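Local coordinates for protein Ulp1-like SUMO protease (Chaetomium thermophilum, PDB 6DG4) that probably removes SUMO from its conjugates as a cysteine protease of the Ulp1 (C48) family, this chain being its C-terminal catalytic domain, at residues Thr90-Phe95 / Ile128-Cys133; His137-Val142 / Val150-Ser155; Glu40-Val45 / Asn61-Ile66; Gly67-Ile72 / Val204-Asn209. All blocks are in the same frame, centred on the assembly; numbering follows the deposited sequence.

Interaction 1. Residues Thr90-Phe95 / Ile128-Cys133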
# COMPACT_ATOMS: atom_id res chain seq x y z
N THR A 90 1.72 2.84 8.90
CA THR A 90 0.94 1.66 9.23
C THR A 90 -0.05 1.37 8.12
O THR A 90 -0.40 2.23 7.31
CB THR A 90 0.27 1.80 10.60
OG1 THR A 90 -0.31 0.53 10.95
CG2 THR A 90 -0.81 2.86 10.59
N ALA A 91 -0.47 0.11 8.06
CA ALA A 91 -1.30 -0.37 6.98
C ALA A 91 -2.43 -1.21 7.54
O ALA A 91 -2.30 -1.84 8.59
CB ALA A 91 -0.49 -1.22 6.00
N PHE A 92 -3.52 -1.25 6.79
CA PHE A 92 -4.68 -2.05 7.13
C PHE A 92 -4.84 -3.21 6.16
O PHE A 92 -4.32 -3.19 5.04
CB PHE A 92 -5.93 -1.17 7.13
CG PHE A 92 -6.03 -0.28 8.32
CD1 PHE A 92 -5.39 0.95 8.33
CD2 PHE A 92 -6.74 -0.67 9.44
CE1 PHE A 92 -5.47 1.77 9.43
CE2 PHE A 92 -6.82 0.16 10.54
CZ PHE A 92 -6.18 1.38 10.53
N THR A 93 -5.55 -4.22 6.63
CA THR A 93 -5.85 -5.39 5.82
C THR A 93 -7.07 -5.13 4.95
O THR A 93 -7.72 -4.08 5.02
CB THR A 93 -6.12 -6.61 6.70
OG1 THR A 93 -7.40 -6.46 7.34
CG2 THR A 93 -5.02 -6.78 7.75
N SER A 94 -7.40 -6.13 4.13
CA SER A 94 -8.57 -6.06 3.26
C SER A 94 -9.88 -6.09 4.03
O SER A 94 -10.93 -5.84 3.43
CB SER A 94 -8.53 -7.21 2.24
OG SER A 94 -8.86 -8.45 2.84
N PHE A 95 -9.84 -6.38 5.32
CA PHE A 95 -11.06 -6.40 6.12
C PHE A 95 -11.44 -5.01 6.62
O PHE A 95 -12.58 -4.83 7.05
CB PHE A 95 -10.89 -7.35 7.30
CG PHE A 95 -10.77 -8.79 6.89
CD1 PHE A 95 -11.90 -9.56 6.72
CD2 PHE A 95 -9.53 -9.37 6.64
CE1 PHE A 95 -11.81 -10.88 6.33
CE2 PHE A 95 -9.44 -10.69 6.25
CZ PHE A 95 -10.58 -11.44 6.09
N ILE A 128 -0.78 6.50 6.94
CA ILE A 128 -1.71 5.40 7.14
C ILE A 128 -2.18 4.95 5.76
O ILE A 128 -2.77 5.74 5.01
CB ILE A 128 -2.91 5.81 8.01
CG1 ILE A 128 -2.42 6.29 9.39
CG2 ILE A 128 -3.90 4.66 8.14
CD1 ILE A 128 -3.53 6.87 10.26
N LEU A 129 -1.92 3.69 5.43
CA LEU A 129 -2.24 3.12 4.12
C LEU A 129 -3.47 2.23 4.25
O LEU A 129 -3.46 1.25 5.00
CB LEU A 129 -1.06 2.30 3.61
CG LEU A 129 0.27 3.05 3.44
CD1 LEU A 129 1.40 2.05 3.16
CD2 LEU A 129 0.18 4.08 2.32
N ILE A 130 -4.53 2.57 3.53
CA ILE A 130 -5.80 1.86 3.58
C ILE A 130 -6.13 1.36 2.18
O ILE A 130 -6.57 2.14 1.33
CB ILE A 130 -6.93 2.75 4.14
CG1 ILE A 130 -6.60 3.19 5.57
CG2 ILE A 130 -8.26 2.01 4.10
CD1 ILE A 130 -7.50 4.31 6.08
N PRO A 131 -5.91 0.08 1.90
CA PRO A 131 -6.31 -0.46 0.59
C PRO A 131 -7.82 -0.63 0.52
O PRO A 131 -8.44 -1.16 1.44
CB PRO A 131 -5.59 -1.82 0.52
CG PRO A 131 -4.78 -1.94 1.76
CD PRO A 131 -5.31 -0.95 2.76
N ILE A 132 -8.40 -0.17 -0.59
CA ILE A 132 -9.85 -0.15 -0.77
C ILE A 132 -10.18 -0.95 -2.02
O ILE A 132 -9.63 -0.68 -3.09
CB ILE A 132 -10.37 1.29 -0.92
CG1 ILE A 132 -10.18 2.06 0.38
CG2 ILE A 132 -11.83 1.29 -1.36
CD1 ILE A 132 -10.56 3.53 0.31
N CYS A 133 -11.08 -1.92 -1.89
CA CYS A 133 -11.56 -2.67 -3.03
C CYS A 133 -13.07 -2.54 -3.12
O CYS A 133 -13.79 -3.00 -2.23
CB CYS A 133 -11.17 -4.14 -2.92
SG CYS A 133 -11.44 -5.05 -4.46
O HOH W 1 -9.16 -2.13 3.84

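Interaction 2. Residues His137-Val142 / Val150-Ser155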
# COMPACT_ATOMS: atom_id res chain seq x y z
N HIS A 137 -12.33 -3.15 -8.03
CA HIS A 137 -11.35 -2.13 -8.34
C HIS A 137 -10.62 -1.72 -7.07
O HIS A 137 -11.24 -1.26 -6.10
CB HIS A 137 -12.04 -0.92 -8.97
CG HIS A 137 -11.11 0.21 -9.29
ND1 HIS A 137 -9.97 0.04 -10.04
CD2 HIS A 137 -11.15 1.52 -8.95
CE1 HIS A 137 -9.34 1.21 -10.15
NE2 HIS A 137 -10.05 2.12 -9.51
N TRP A 138 -9.29 -1.86 -7.08
CA TRP A 138 -8.44 -1.49 -5.97
C TRP A 138 -7.97 -0.05 -6.12
O TRP A 138 -7.48 0.33 -7.19
CB TRP A 138 -7.20 -2.38 -5.91
CG TRP A 138 -7.46 -3.72 -5.35
CD1 TRP A 138 -7.62 -4.88 -6.04
CD2 TRP A 138 -7.57 -4.06 -3.96
NE1 TRP A 138 -7.84 -5.92 -5.18
CE2 TRP A 138 -7.80 -5.45 -3.89
CE3 TRP A 138 -7.49 -3.33 -2.77
CZ2 TRP A 138 -7.96 -6.12 -2.68
CZ3 TRP A 138 -7.65 -4.00 -1.57
CH2 TRP A 138 -7.89 -5.38 -1.54
N THR A 139 -8.09 0.71 -5.03
CA THR A 139 -7.56 2.05 -4.89
C THR A 139 -6.90 2.15 -3.52
O THR A 139 -6.95 1.21 -2.72
CB THR A 139 -8.66 3.11 -5.05
OG1 THR A 139 -9.66 2.92 -4.04
CG2 THR A 139 -9.29 3.03 -6.44
N LEU A 140 -6.29 3.30 -3.24
CA LEU A 140 -5.51 3.50 -2.03
C LEU A 140 -5.97 4.77 -1.34
O LEU A 140 -5.89 5.86 -1.91
CB LEU A 140 -4.02 3.64 -2.37
CG LEU A 140 -3.10 3.80 -1.16
CD1 LEU A 140 -3.03 2.51 -0.35
CD2 LEU A 140 -1.72 4.26 -1.59
N ALA A 141 -6.42 4.64 -0.10
CA ALA A 141 -6.62 5.80 0.76
C ALA A 141 -5.35 5.99 1.59
O ALA A 141 -4.73 5.02 2.03
CB ALA A 141 -7.83 5.62 1.67
N VAL A 142 -4.97 7.25 1.78
CA VAL A 142 -3.77 7.60 2.53
C VAL A 142 -4.14 8.72 3.48
O VAL A 142 -4.59 9.79 3.04
CB VAL A 142 -2.62 8.03 1.61
CG1 VAL A 142 -1.35 8.32 2.43
CG2 VAL A 142 -2.34 6.97 0.56
N VAL A 150 -6.23 13.90 4.33
CA VAL A 150 -6.69 12.62 3.84
C VAL A 150 -6.67 12.67 2.32
O VAL A 150 -6.87 13.72 1.71
CB VAL A 150 -8.11 12.25 4.34
CG1 VAL A 150 -8.17 12.31 5.87
CG2 VAL A 150 -9.16 13.16 3.72
N SER A 151 -6.43 11.51 1.70
CA SER A 151 -6.36 11.41 0.26
C SER A 151 -6.91 10.07 -0.19
O SER A 151 -6.84 9.07 0.53
CB SER A 151 -4.93 11.54 -0.27
OG SER A 151 -4.31 12.74 0.16
N HIS A 152 -7.42 10.05 -1.41
CA HIS A 152 -7.85 8.83 -2.07
C HIS A 152 -7.23 8.83 -3.46
O HIS A 152 -7.52 9.72 -4.27
CB HIS A 152 -9.38 8.78 -2.16
CG HIS A 152 -9.91 7.56 -2.84
ND1 HIS A 152 -10.93 7.61 -3.76
CD2 HIS A 152 -9.54 6.26 -2.74
CE1 HIS A 152 -11.19 6.39 -4.19
NE2 HIS A 152 -10.36 5.55 -3.59
N LEU A 153 -6.36 7.85 -3.73
CA LEU A 153 -5.65 7.76 -5.00
C LEU A 153 -6.31 6.67 -5.83
O LEU A 153 -6.19 5.48 -5.51
CB LEU A 153 -4.17 7.48 -4.80
CG LEU A 153 -3.33 8.66 -4.32
CD1 LEU A 153 -3.53 8.92 -2.83
CD2 LEU A 153 -1.86 8.46 -4.63
N ASP A 154 -7.01 7.07 -6.88
CA ASP A 154 -7.68 6.16 -7.80
C ASP A 154 -6.99 6.30 -9.15
O ASP A 154 -7.07 7.36 -9.78
CB ASP A 154 -9.15 6.54 -7.90
CG ASP A 154 -9.95 5.55 -8.72
OD1 ASP A 154 -9.34 4.78 -9.49
OD2 ASP A 154 -11.19 5.57 -8.59
N SER A 155 -6.30 5.24 -9.58
CA SER A 155 -5.58 5.28 -10.85
C SER A 155 -6.51 5.52 -12.03
O SER A 155 -6.07 6.05 -13.06
CB SER A 155 -4.76 4.00 -11.03
OG SER A 155 -5.54 2.82 -10.81
O HOH W 2 -5.96 2.47 -8.15
O HOH W 3 -3.34 12.53 2.70

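Interaction 3. Residues Glu40-Val45 / Asn61-Ile66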
# COMPACT_ATOMS: atom_id res chain seq x y z
N GLU A 40 1.15 -10.40 7.37
CA GLU A 40 -0.21 -10.71 7.78
C GLU A 40 -0.32 -12.13 8.34
O GLU A 40 -1.38 -12.48 8.87
CB GLU A 40 -1.13 -10.55 6.56
CG GLU A 40 -2.61 -10.36 6.87
CD GLU A 40 -3.46 -10.22 5.60
OE1 GLU A 40 -2.92 -10.40 4.48
OE2 GLU A 40 -4.67 -9.93 5.73
N GLY A 41 0.75 -12.92 8.26
CA GLY A 41 0.70 -14.33 8.61
C GLY A 41 0.22 -15.23 7.50
O GLY A 41 -0.07 -16.41 7.75
N GLN A 42 0.14 -14.71 6.29
CA GLN A 42 -0.50 -15.41 5.19
C GLN A 42 0.53 -16.16 4.39
O GLN A 42 1.44 -15.53 3.82
CB GLN A 42 -1.18 -14.37 4.30
CG GLN A 42 -1.85 -14.95 3.10
CD GLN A 42 -2.88 -15.98 3.48
OE1 GLN A 42 -3.83 -15.69 4.23
NE2 GLN A 42 -2.71 -17.21 2.97
N PRO A 43 0.44 -17.48 4.28
CA PRO A 43 1.33 -18.20 3.36
C PRO A 43 1.00 -17.86 1.91
O PRO A 43 -0.16 -17.65 1.55
CB PRO A 43 1.03 -19.68 3.65
CG PRO A 43 0.33 -19.71 4.93
CD PRO A 43 -0.38 -18.40 5.08
N LEU A 44 2.04 -17.80 1.09
CA LEU A 44 1.91 -17.65 -0.36
C LEU A 44 2.43 -18.90 -1.05
O LEU A 44 3.47 -19.45 -0.67
CB LEU A 44 2.69 -16.44 -0.87
CG LEU A 44 2.36 -15.10 -0.22
CD1 LEU A 44 3.22 -14.01 -0.83
CD2 LEU A 44 0.88 -14.75 -0.39
N VAL A 45 1.70 -19.35 -2.06
CA VAL A 45 2.01 -20.56 -2.79
C VAL A 45 2.02 -20.23 -4.28
O VAL A 45 1.76 -19.10 -4.69
CB VAL A 45 1.03 -21.71 -2.48
CG1 VAL A 45 1.14 -22.12 -1.03
CG2 VAL A 45 -0.40 -21.30 -2.81
N ASN A 61 -4.65 -10.58 -5.99
CA ASN A 61 -5.50 -10.98 -4.87
C ASN A 61 -5.12 -10.23 -3.59
O ASN A 61 -4.12 -9.50 -3.53
CB ASN A 61 -5.49 -12.50 -4.65
CG ASN A 61 -4.13 -13.06 -4.22
OD1 ASN A 61 -3.17 -12.34 -4.01
ND2 ASN A 61 -4.07 -14.39 -4.11
N ASP A 62 -5.96 -10.41 -2.56
CA ASP A 62 -5.72 -9.76 -1.28
C ASP A 62 -4.37 -10.16 -0.70
O ASP A 62 -3.65 -9.33 -0.15
CB ASP A 62 -6.82 -10.14 -0.28
CG ASP A 62 -8.22 -9.74 -0.72
OD1 ASP A 62 -8.37 -9.07 -1.76
OD2 ASP A 62 -9.17 -10.11 -0.01
N ASN A 63 -4.02 -11.45 -0.80
CA ASN A 63 -2.79 -11.94 -0.20
C ASN A 63 -1.59 -11.12 -0.65
O ASN A 63 -0.75 -10.71 0.16
CB ASN A 63 -2.54 -13.40 -0.59
CG ASN A 63 -3.48 -14.37 0.08
OD1 ASN A 63 -4.15 -14.05 1.06
ND2 ASN A 63 -3.50 -15.60 -0.44
N VAL A 64 -1.50 -10.90 -1.97
CA VAL A 64 -0.37 -10.18 -2.54
C VAL A 64 -0.43 -8.71 -2.18
O VAL A 64 0.55 -8.12 -1.72
CB VAL A 64 -0.35 -10.41 -4.07
CG1 VAL A 64 0.54 -9.39 -4.75
CG2 VAL A 64 0.10 -11.82 -4.39
N ILE A 65 -1.60 -8.08 -2.37
CA ILE A 65 -1.73 -6.64 -2.17
C ILE A 65 -1.46 -6.27 -0.72
O ILE A 65 -0.66 -5.37 -0.43
CB ILE A 65 -3.12 -6.15 -2.63
CG1 ILE A 65 -3.23 -6.27 -4.16
CG2 ILE A 65 -3.34 -4.71 -2.20
CD1 ILE A 65 -4.63 -6.17 -4.69
N ILE A 66 -2.12 -6.95 0.22
CA ILE A 66 -1.91 -6.65 1.63
C ILE A 66 -0.49 -7.02 2.05
O ILE A 66 0.15 -6.30 2.81
CB ILE A 66 -2.98 -7.36 2.48
CG1 ILE A 66 -4.39 -6.95 2.03
CG2 ILE A 66 -2.75 -7.07 3.96
CD1 ILE A 66 -4.65 -5.47 1.98
O HOH W 4 -0.72 -11.10 3.02
O HOH W 5 -4.90 -11.18 2.53

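Interaction 4. Residues Gly67-Ile72 / Val204-Asn209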
# COMPACT_ATOMS: atom_id res chain seq x y z
N GLY A 67 0.02 -8.15 1.55
CA GLY A 67 1.38 -8.53 1.87
C GLY A 67 2.38 -7.46 1.47
O GLY A 67 3.25 -7.07 2.25
N ALA A 68 2.25 -6.96 0.24
CA ALA A 68 3.18 -5.95 -0.25
C ALA A 68 3.08 -4.67 0.56
O ALA A 68 4.10 -4.08 0.93
CB ALA A 68 2.90 -5.67 -1.72
N ILE A 69 1.86 -4.22 0.85
CA ILE A 69 1.69 -2.95 1.54
C ILE A 69 2.18 -3.05 2.98
O ILE A 69 2.77 -2.10 3.50
CB ILE A 69 0.23 -2.46 1.41
CG1 ILE A 69 -0.03 -2.12 -0.07
CG2 ILE A 69 -0.01 -1.27 2.28
CD1 ILE A 69 -1.48 -1.84 -0.41
N PHE A 70 1.97 -4.19 3.64
CA PHE A 70 2.54 -4.37 4.98
C PHE A 70 4.06 -4.27 4.95
O PHE A 70 4.67 -3.72 5.88
CB PHE A 70 2.09 -5.71 5.58
CG PHE A 70 0.81 -5.63 6.37
CD1 PHE A 70 -0.31 -4.97 5.88
CD2 PHE A 70 0.72 -6.23 7.61
CE1 PHE A 70 -1.48 -4.89 6.62
CE2 PHE A 70 -0.45 -6.16 8.35
CZ PHE A 70 -1.55 -5.50 7.85
N TYR A 71 4.70 -4.77 3.89
CA TYR A 71 6.15 -4.66 3.79
C TYR A 71 6.60 -3.21 3.58
O TYR A 71 7.68 -2.85 4.05
CB TYR A 71 6.70 -5.55 2.66
CG TYR A 71 6.86 -7.02 3.03
CD1 TYR A 71 7.44 -7.40 4.23
CD2 TYR A 71 6.46 -8.02 2.15
CE1 TYR A 71 7.61 -8.72 4.56
CE2 TYR A 71 6.62 -9.36 2.48
CZ TYR A 71 7.20 -9.70 3.69
OH TYR A 71 7.36 -11.03 4.03
N ILE A 72 5.81 -2.39 2.88
CA ILE A 72 6.12 -0.97 2.76
C ILE A 72 6.17 -0.34 4.15
O ILE A 72 7.13 0.35 4.51
CB ILE A 72 5.09 -0.25 1.88
CG1 ILE A 72 5.03 -0.85 0.48
CG2 ILE A 72 5.39 1.25 1.80
CD1 ILE A 72 3.86 -0.32 -0.35
N VAL A 204 -1.77 -3.26 -8.95
CA VAL A 204 -0.37 -2.87 -9.09
C VAL A 204 -0.21 -1.37 -8.91
O VAL A 204 0.74 -0.89 -8.28
CB VAL A 204 0.22 -3.36 -10.43
CG1 VAL A 204 1.72 -3.20 -10.41
CG2 VAL A 204 -0.17 -4.82 -10.70
N PHE A 205 -1.14 -0.58 -9.45
CA PHE A 205 -1.15 0.85 -9.18
C PHE A 205 -1.28 1.12 -7.69
O PHE A 205 -0.60 2.01 -7.15
CB PHE A 205 -2.33 1.52 -9.90
CG PHE A 205 -2.11 1.78 -11.37
CD1 PHE A 205 -1.22 2.76 -11.78
CD2 PHE A 205 -2.85 1.11 -12.33
CE1 PHE A 205 -1.05 3.03 -13.12
CE2 PHE A 205 -2.67 1.38 -13.67
CZ PHE A 205 -1.77 2.35 -14.06
N THR A 206 -2.17 0.40 -7.01
CA THR A 206 -2.39 0.61 -5.58
C THR A 206 -1.10 0.37 -4.79
O THR A 206 -0.71 1.19 -3.95
CB THR A 206 -3.53 -0.30 -5.11
OG1 THR A 206 -4.76 0.13 -5.70
CG2 THR A 206 -3.70 -0.30 -3.60
N ILE A 207 -0.41 -0.75 -5.06
CA ILE A 207 0.84 -1.03 -4.37
C ILE A 207 1.88 0.04 -4.68
O ILE A 207 2.62 0.50 -3.80
CB ILE A 207 1.35 -2.43 -4.74
CG1 ILE A 207 0.46 -3.53 -4.17
CG2 ILE A 207 2.80 -2.62 -4.27
CD1 ILE A 207 0.70 -4.89 -4.80
N THR A 208 2.00 0.41 -5.96
CA THR A 208 3.06 1.32 -6.36
C THR A 208 2.83 2.71 -5.81
O THR A 208 3.77 3.38 -5.37
CB THR A 208 3.20 1.32 -7.89
OG1 THR A 208 3.42 -0.02 -8.35
CG2 THR A 208 4.38 2.17 -8.33
N ASN A 209 1.57 3.17 -5.81
CA ASN A 209 1.24 4.45 -5.19
C ASN A 209 1.52 4.42 -3.69
O ASN A 209 1.93 5.43 -3.11
CB ASN A 209 -0.21 4.82 -5.47
CG ASN A 209 -0.42 5.28 -6.90
OD1 ASN A 209 0.52 5.73 -7.55
ND2 ASN A 209 -1.63 5.15 -7.39

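Interaction 1. Residues Thr90-Phe95 / Ile128-Cys133
Ile128 pairs with Thr90, and Leu129 with Ala91, in parallel register, placing the short strand 89-91 at the edge of the mixed sheet of the Ulp1-type protease domain. At Ile128 the two side chains lie side by side, CG1 standing 4.0 Å from Thr90 CG2, while Thr90 OG1 turns to Ala115 O. Ile128 CG2 also meets Phe92 CE1 at 3.5 Å, reaching the ring at its edge. Leu129 then bonds in both directions: its N donates to Thr90 O over 2.8 Å (169° at the hydrogen), and its O accepts from Phe92 N over 3.1 Å, the donor lying almost on the extended C=O line. Next, Ile130 CG1 comes within 3.8 Å of Phe92 CD1; Phe92 CG stands anti to the carbonyl carbon, beside the backbone N (chi1 -75°), and the two side chains lie side by side, pointing the same way. Pro131, lacking an N-H, ends the direct backbone bonding. Its CD sits 3.3 Å from Phe92 O, a buried oxygen with no polar partner in the model. Beyond this point the segments are joined through water: one molecule donates to Pro131 O at 2.7 Å and to Thr93 O at 2.7 Å.

Interaction 2. Residues His137-Val142 / Val150-Ser155
Leu140 with Leu153 and Val142 with Ser151 are hydrogen-bonded antiparallel pairs flanking the non-hydrogen-bonded pair Ala141-His152, in a beta hairpin whose strand axes lie 4.6 Å apart at 170°. The tightest backbone bond runs from Leu153 N to Leu140 O, 2.7 Å. On the face of Leu140 and Leu153, Val142 CG2 touches Leu153 CD1 at 4.1 Å. On the other face, Thr139 OG1 meets His152 NE2 at 2.8 Å, at the ring edge and in its plane, though either atom could be the donor. His152 ND1 is also engaged, by Ser162 N, so both ring nitrogens are held and the imidazole is fixed in rotation.

Past the last strand pair, His137 NE2 donates to Asp154 OD1 over 2.8 Å in a nearly straight bond (174°). The oxygen lies in the imidazole plane, yet the donor meets it from above the carboxylate plane, 39° out. Both side chains have CG anti to the backbone N, beside the carbonyl carbon, and they cross with ring and carboxylate planes turned apart. Thr139 CG2 packs 3.5 Å from Asp154 CG, and Met156 N makes a second bond to OD1, so two N-H groups grip OD1 and a methyl lies against the carboxylate carbon. A water donates to Trp138 O and to Ser155 OG, the latter hydroxyl also bonding Gln196. With Cys202 touching His137, the straight histidine-carboxylate bond is consistent with the His-Asp part of the Cys-His-Asp triad known from C48 peptidases, where the aspartate orients the imidazole beside the thiol.

Interaction 3. Residues Glu40-Val45 / Asn61-Ile66
Gln42 and Asn63 lay their side-chain amides over one another, and this stack is the close-packed part of the contact between the segment 40-45 and the first turn of helix 62-80. The amide planes are only 15° apart, although the two side chains cross at about a right angle. Asn63 OD1 lies 3.2 Å from Gln42 CG and 3.3 Å from Gln42 CD, so the touching is done by a carbonyl oxygen over carbon atoms. Gln42 is bent at chi2 (58°), and its NE2 turns back to donate to Pro43 O at 3.0 Å, using a lone pair in the carbonyl plane; that bond steadies the amide. Beside the stack, Leu44 CD2 slides past Asn63 CB at 3.7 Å.

Toward Glu40 the contact is looser and wetter. An extended side chain brings Glu40 OE1 to 3.4 Å from Ile66 CG2, a carboxylate oxygen against a methyl, with OE1 also receiving two waters. One water donates to OE1 of Glu40 and to Asn63 O; a second also donates to OE1, at 2.9 Å, but reaches Asn63 OD1 only weakly. Water thus fills in where the segments exchange no direct polar bond.

Asn61 caps the helix, its OD1 accepting from Val64 N at 3.0 Å. The carboxylate of Asp48 takes bonds from Asn61 ND2, Asn63 ND2 and Val45 N, pinning both segments to helix 46-50. Leu44 and Val64 pack on Leu239 of helix 228-241, whereas Asp62 and Ile65 touch Trp138 of strand 137-144.

Interaction 4. Residues Gly67-Ile72 / Val204-Asn209
Ile69 and Ile207 mark the closest backbone approach, 6.3 Å between their CA atoms, of two helical segments that run nearly parallel: the angle between their N-to-C directions is 6° and their axes pass 9.8 Å apart. This is parallel helix-helix packing in the buried middle of the papain-like cysteine protease fold of the Ulp1 family, joining helix 62-80 to helix 202-215. The latter begins at Cys202, a position consistent with the nucleophile that heads a helix in papain-like proteases.

Small meets large at the centre. Ala68 CB sits against the branched side chain of Ile207, 3.9 Å from CD1 and 4.0 Å from CG2, so a single methyl touches both arms. Next to it in sequence, Ile69 CD1 reaches Thr206 CG2 at 4.2 Å, the two side chains slanting across each other. Thr206 turns CG2 to the neighbouring helix, while Thr206 OG1 bonds back to Cys202 O. One turn on from Ala68, Ile72 holds its CD1 extended (chi2 171°) and lays it 3.8 Å from Ile207 O, against backbone rather than side chain; it also packs on Ala210, Ile211 and Ala214. The side chains that meet are mainly aliphatic, and the segments exchange no polar bond.

Within 204-209, Val204 O accepts from Thr208 N and, at 2.8 Å, from Thr208 OG1, the two donors arriving from opposite faces of its carbonyl plane.

How the interactions relate
From the N terminus, interaction 3 closes first, folding 40-45 onto the start of helix 62-80. The same helix continues directly into 67-72, which opens interaction 4, whose long loop ends only at helix 202-215. Interactions 1 and 2 are nested inside this loop, one after the other: 90-95 returns to strand 127-134, then the 137-155 hairpin forms, and no contact crosses another. Strands 127-134 and 137-144 are sheet neighbours, a probable hydrogen bond joining Ile132 O to Thr139 N. Leu129 packs on Ile69, and Trp138 O nears Thr206 OG1, so the helix pair lies against the sheet. Interaction 3 meets interaction 1 through Pro131 and Ile66.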